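Long-range contacts in MsStt7d protein (Micromonas, PDB 4IX3), which probably acts as an ATP-dependent protein kinase, represented here by the catalytic domain of a homologue of the state transition kinase Stt7: residues I88-K93 with G106-W111; Y222-G227 with E241-D246. All coordinates share one frame; numbering follows the deposited sequence.

Contact 1: residues I88-K93 with G106-W111; sequences IELGAK and GLWLMW
Trp108 lies across from Ile88, and its side chain starts close against the facing backbone. CB sits 3.3 Å from Ile88 O and also meets the Ile88 CD1 methyl. With chi1 at -67°, CG lies beside the residue's own backbone N, which itself donates to Ile88 O over 2.9 Å. The indole presents an edge to that carbonyl: Ile88 O lies near the ring plane, 3.6 Å from Trp108 CD1. Obliquely placed, Leu90 CD1 approaches the same ring carbon at 4.3 Å. Further out, NE1 donates to Thr104 O, while Leu103 and, from strand 45-52, Leu49 and Asn51 also touch the side chain. The framework is an antiparallel pair in the N-lobe sheet of the protein kinase fold. Ile88 and Trp108 form one hydrogen-bonded pair, Leu90 and Gly106 the next, with Gly106 N to Leu90 O at 2.7 Å. Gly106 has phi 120°, a conformation in which a side chain would collide with the preceding carbonyl. Between these pairs, the Glu89 and Leu107 side chains share the other face, CB to CD1 at 4.1 Å, and Glu89 OE2 reaches on to a salt bridge with Arg11.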
loop_
_atom_site.group_PDB
_atom_site.type_symbol
_atom_site.label_atom_id
_atom_site.label_comp_id
_atom_site.label_asym_id
_atom_site.label_seq_id
_atom_site.Cartn_x
_atom_site.Cartn_y
_atom_site.Cartn_z
ATOM N N ILE B 88 -9.485 18.662 5.013
ATOM C CA ILE B 88 -10.912 18.835 4.686
ATOM C C ILE B 88 -11.575 17.510 4.961
ATOM O O ILE B 88 -11.217 16.522 4.321
ATOM C CB ILE B 88 -11.149 19.212 3.182
ATOM C CG1 ILE B 88 -10.086 20.183 2.677
ATOM C CG2 ILE B 88 -12.591 19.756 3.035
ATOM C CD1 ILE B 88 -8.903 19.526 1.969
ATOM N N GLU B 89 -12.537 17.442 5.863
ATOM C CA GLU B 89 -13.266 16.203 6.117
ATOM C C GLU B 89 -14.684 16.300 5.580
ATOM O O GLU B 89 -15.360 17.212 5.904
ATOM C CB GLU B 89 -13.239 15.882 7.592
ATOM C CG GLU B 89 -13.723 14.463 7.893
ATOM C CD GLU B 89 -13.527 14.069 9.337
ATOM O OE1 GLU B 89 -13.530 14.923 10.226
ATOM O OE2 GLU B 89 -13.347 12.886 9.576
ATOM N N LEU B 90 -15.088 15.355 4.738
ATOM C CA LEU B 90 -16.418 15.389 4.142
ATOM C C LEU B 90 -17.283 14.257 4.678
ATOM O O LEU B 90 -16.814 13.127 4.825
ATOM C CB LEU B 90 -16.326 15.304 2.617
ATOM C CG LEU B 90 -16.196 16.634 1.871
ATOM C CD1 LEU B 90 -14.826 16.754 1.220
ATOM C CD2 LEU B 90 -17.300 16.777 0.834
ATOM N N GLY B 91 -18.544 14.558 4.970
ATOM C CA GLY B 91 -19.453 13.535 5.503
ATOM C C GLY B 91 -20.050 12.723 4.374
ATOM O O GLY B 91 -19.639 12.787 3.212
ATOM N N ALA B 92 -21.038 11.915 4.748
ATOM C CA ALA B 92 -21.652 10.967 3.789
ATOM C C ALA B 92 -22.541 11.688 2.746
ATOM O O ALA B 92 -22.316 11.578 1.529
ATOM C CB ALA B 92 -22.449 9.894 4.536
ATOM N N LYS B 93 -23.514 12.474 3.185
ATOM C CA LYS B 93 -24.451 13.083 2.206
ATOM C C LYS B 93 -23.783 14.192 1.386
ATOM O O LYS B 93 -24.117 14.391 0.213
ATOM C CB LYS B 93 -25.716 13.622 2.889
ATOM C CG LYS B 93 -26.670 12.535 3.358
ATOM C CD LYS B 93 -28.075 13.037 3.714
ATOM C CE LYS B 93 -28.781 13.472 2.450
ATOM N NZ LYS B 93 -29.411 12.291 1.780
ATOM N N GLY B 106 -14.912 11.332 4.026
ATOM C CA GLY B 106 -13.742 11.024 4.847
ATOM C C GLY B 106 -12.756 12.193 4.900
ATOM O O GLY B 106 -12.989 13.260 4.373
ATOM N N LEU B 107 -11.637 11.937 5.520
ATOM C CA LEU B 107 -10.615 12.952 5.787
ATOM C C LEU B 107 -9.691 13.080 4.574
ATOM O O LEU B 107 -9.178 12.076 4.046
ATOM C CB LEU B 107 -9.815 12.542 7.031
ATOM C CG LEU B 107 -8.694 13.526 7.402
ATOM C CD1 LEU B 107 -9.290 14.851 7.859
ATOM C CD2 LEU B 107 -7.869 12.893 8.551
ATOM N N TRP B 108 -9.418 14.313 4.196
ATOM C CA TRP B 108 -8.450 14.680 3.164
ATOM C C TRP B 108 -7.380 15.591 3.709
ATOM O O TRP B 108 -7.668 16.465 4.554
ATOM C CB TRP B 108 -9.110 15.413 2.005
ATOM C CG TRP B 108 -10.046 14.537 1.232
ATOM C CD1 TRP B 108 -11.375 14.213 1.504
ATOM C CD2 TRP B 108 -9.691 13.853 0.020
ATOM N NE1 TRP B 108 -11.854 13.393 0.503
ATOM C CE2 TRP B 108 -10.874 13.154 -0.436
ATOM C CE3 TRP B 108 -8.535 13.820 -0.767
ATOM C CZ2 TRP B 108 -10.849 12.368 -1.565
ATOM C CZ3 TRP B 108 -8.522 13.051 -1.916
ATOM C CH2 TRP B 108 -9.653 12.324 -2.311
ATOM N N LEU B 109 -6.134 15.456 3.226
ATOM C CA LEU B 109 -5.065 16.453 3.443
ATOM C C LEU B 109 -4.789 17.144 2.129
ATOM O O LEU B 109 -4.914 16.562 1.040
ATOM C CB LEU B 109 -3.812 15.732 3.943
ATOM C CG LEU B 109 -4.013 14.867 5.171
ATOM C CD1 LEU B 109 -2.662 14.317 5.634
ATOM C CD2 LEU B 109 -4.697 15.650 6.302
ATOM N N MET B 110 -4.303 18.396 2.204
ATOM C CA MET B 110 -4.010 19.177 1.016
ATOM C C MET B 110 -2.665 19.899 1.159
ATOM O O MET B 110 -2.347 20.420 2.235
ATOM C CB MET B 110 -5.134 20.197 0.771
ATOM C CG MET B 110 -5.034 20.912 -0.576
ATOM S SD MET B 110 -6.521 21.850 -0.997
ATOM C CE MET B 110 -6.301 23.292 0.049
ATOM N N TRP B 111 -1.920 19.864 0.059
ATOM C CA TRP B 111 -0.654 20.599 -0.054
ATOM C C TRP B 111 -0.639 21.423 -1.315
ATOM O O TRP B 111 -1.304 21.086 -2.307
ATOM C CB TRP B 111 0.543 19.645 -0.110
ATOM C CG TRP B 111 0.689 18.779 1.094
ATOM C CD1 TRP B 111 1.508 18.921 2.175
ATOM C CD2 TRP B 111 0.003 17.502 1.290
ATOM N NE1 TRP B 111 1.396 17.833 3.020
ATOM C CE2 TRP B 111 0.463 16.968 2.543
ATOM C CE3 TRP B 111 -0.936 16.776 0.539
ATOM C CZ2 TRP B 111 0.061 15.710 2.985
ATOM C CZ3 TRP B 111 -1.295 15.511 0.976
ATOM C CH2 TRP B 111 -0.812 15.002 2.176
#

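Contact 2: residues Y222-G227 with E241-D246; sequences YLLPPG and EAHKPD
His243 and Pro225 meet ring against ring, at a point where the C-terminal lobe of the kinase fold packs a loop onto the last turn of helix 236-243. The loop follows strand 193-194, and this region leads into helix 246-261, consistent with the passage from the activation segment to helix F in other kinases. The two side chains cross at about a right angle. Pro225 sets its CD over one imidazole face, 3.7 Å from the ring centroid and 23° off the normal, a CH-pi contact; CG of the same proline lies 3.5 Å from His243 ND1. Ala242 CB stands over the centre of the opposite face, so the imidazole is held between two aliphatic groups. Leu224 also crosses His243 at about a right angle, bringing CD2 to within 3.9 Å of both CB and CD2 of the histidine. Keeping CB but removing the ring, an alanine in place of His243 would probably leave Pro225 CG and CD without their flat partner and open a gap between them and the Ala242 methyl. Just beyond, Lys244 leaves the helix with a positive phi of 52°, and the chain turns to bring Pro245 against Leu223, CB to CB at 3.8 Å. Arg323 joins the two backbones, its NH1 hydrogen-bonded to both Leu223 O and His243 O. The Lys244 side chain folds back onto the helix, where NZ donates to Glu241 O over 2.9 Å, nearly in line with the carbonyl bond.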
loop_
_atom_site.group_PDB
_atom_site.type_symbol
_atom_site.label_atom_id
_atom_site.label_comp_id
_atom_site.label_asym_id
_atom_site.label_seq_id
_atom_site.Cartn_x
_atom_site.Cartn_y
_atom_site.Cartn_z
ATOM N N TYR B 222 14.234 -0.270 10.907
ATOM C CA TYR B 222 13.593 0.340 12.069
ATOM C C TYR B 222 14.134 1.751 12.355
ATOM O O TYR B 222 15.223 2.112 11.890
ATOM C CB TYR B 222 13.869 -0.524 13.312
ATOM C CG TYR B 222 15.368 -0.761 13.587
ATOM C CD1 TYR B 222 16.160 0.223 14.211
ATOM C CD2 TYR B 222 15.990 -1.946 13.182
ATOM C CE1 TYR B 222 17.520 0.030 14.419
ATOM C CE2 TYR B 222 17.348 -2.152 13.404
ATOM C CZ TYR B 222 18.099 -1.167 14.010
ATOM O OH TYR B 222 19.434 -1.452 14.205
ATOM N N LEU B 223 13.437 2.507 13.204
ATOM C CA LEU B 223 13.970 3.708 13.843
ATOM C C LEU B 223 14.544 3.385 15.210
ATOM O O LEU B 223 15.667 3.792 15.525
ATOM C CB LEU B 223 12.932 4.837 13.938
ATOM C CG LEU B 223 12.451 5.392 12.599
ATOM C CD1 LEU B 223 11.522 6.569 12.820
ATOM C CD2 LEU B 223 13.621 5.829 11.722
ATOM N N LEU B 224 13.839 2.579 15.994
ATOM C CA LEU B 224 14.357 2.122 17.286
ATOM C C LEU B 224 14.488 0.615 17.147
ATOM O O LEU B 224 13.598 -0.012 16.561
ATOM C CB LEU B 224 13.345 2.369 18.402
ATOM C CG LEU B 224 13.136 3.831 18.765
ATOM C CD1 LEU B 224 11.983 4.024 19.746
ATOM C CD2 LEU B 224 14.430 4.471 19.251
ATOM N N PRO B 225 15.640 0.038 17.566
ATOM C CA PRO B 225 15.807 -1.408 17.487
ATOM C C PRO B 225 14.868 -2.122 18.470
ATOM O O PRO B 225 14.549 -1.587 19.541
ATOM C CB PRO B 225 17.268 -1.576 17.887
ATOM C CG PRO B 225 17.484 -0.523 18.925
ATOM C CD PRO B 225 16.688 0.658 18.399
ATOM N N PRO B 226 14.374 -3.304 18.074
ATOM C CA PRO B 226 13.625 -4.205 18.943
ATOM C C PRO B 226 14.024 -4.247 20.416
ATOM O O PRO B 226 13.144 -4.223 21.282
ATOM C CB PRO B 226 13.847 -5.556 18.276
ATOM C CG PRO B 226 13.738 -5.179 16.835
ATOM C CD PRO B 226 14.322 -3.790 16.683
ATOM N N GLY B 227 15.330 -4.302 20.675
ATOM C CA GLY B 227 15.870 -4.258 22.035
ATOM C C GLY B 227 15.458 -3.066 22.883
ATOM O O GLY B 227 15.604 -3.108 24.114
ATOM N N GLU B 241 19.562 9.812 21.580
ATOM C CA GLU B 241 21.014 9.790 21.659
ATOM C C GLU B 241 21.584 8.378 21.524
ATOM O O GLU B 241 22.580 8.186 20.844
ATOM C CB GLU B 241 21.482 10.438 22.960
ATOM C CG GLU B 241 21.019 11.877 23.162
ATOM C CD GLU B 241 21.630 12.875 22.189
ATOM O OE1 GLU B 241 22.800 12.708 21.776
ATOM O OE2 GLU B 241 20.940 13.860 21.845
ATOM N N ALA B 242 20.922 7.384 22.110
ATOM C CA ALA B 242 21.380 5.999 22.106
ATOM C C ALA B 242 21.160 5.259 20.785
ATOM O O ALA B 242 22.041 4.555 20.278
ATOM C CB ALA B 242 20.699 5.261 23.249
ATOM N N HIS B 243 20.000 5.457 20.176
ATOM C CA HIS B 243 19.657 4.674 18.999
ATOM C C HIS B 243 19.680 5.489 17.724
ATOM O O HIS B 243 19.631 4.903 16.629
ATOM C CB HIS B 243 18.287 4.010 19.178
ATOM C CG HIS B 243 18.199 3.131 20.400
ATOM N ND1 HIS B 243 19.034 2.083 20.624
ATOM C CD2 HIS B 243 17.326 3.173 21.494
ATOM C CE1 HIS B 243 18.703 1.484 21.797
ATOM N NE2 HIS B 243 17.665 2.155 22.327
ATOM N N LYS B 244 19.765 6.823 17.834
ATOM C CA LYS B 244 20.052 7.643 16.658
ATOM C C LYS B 244 19.134 7.383 15.458
ATOM O O LYS B 244 19.587 7.080 14.333
ATOM C CB LYS B 244 21.519 7.507 16.199
ATOM C CG LYS B 244 22.519 7.789 17.307
ATOM C CD LYS B 244 23.928 7.804 16.740
ATOM C CE LYS B 244 24.934 8.493 17.631
ATOM N NZ LYS B 244 24.848 8.292 19.093
ATOM N N PRO B 245 17.805 7.480 15.682
ATOM C CA PRO B 245 16.870 7.187 14.604
ATOM C C PRO B 245 17.026 8.115 13.405
ATOM O O PRO B 245 16.716 7.721 12.267
ATOM C CB PRO B 245 15.501 7.380 15.255
ATOM C CG PRO B 245 15.770 8.345 16.395
ATOM C CD PRO B 245 17.149 7.963 16.903
ATOM N N ASP B 246 17.568 9.323 13.622
ATOM C CA ASP B 246 17.839 10.241 12.513
ATOM C C ASP B 246 18.833 9.678 11.497
ATOM O O ASP B 246 18.844 10.094 10.355
ATOM C CB ASP B 246 18.323 11.597 13.050
ATOM C CG ASP B 246 19.553 11.448 13.918
ATOM O OD1 ASP B 246 20.554 12.127 13.610
ATOM O OD2 ASP B 246 19.502 10.691 14.916
#

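From the N terminus, the chain first builds the N-lobe sheet, and contact 1 closes the fifteen-residue connection 91-105, without helix or strand, between strands 84-90 and 106-112. It then passes into the C-terminal lobe, through the magnesium-binding residues Asp168 and Asp188, before contact 2 opens. That second closure spans thirteen residues, 228-240, which include the first five of helix 236-243. The two loops follow each other in series and neither nest nor cross. Their centres lie 34 Å apart and their nearest atoms about 18 Å, without touching. Contact 1 thus joins two neighbouring strands of one lobe, whereas contact 2 ties a loop of the other to the end of a helix.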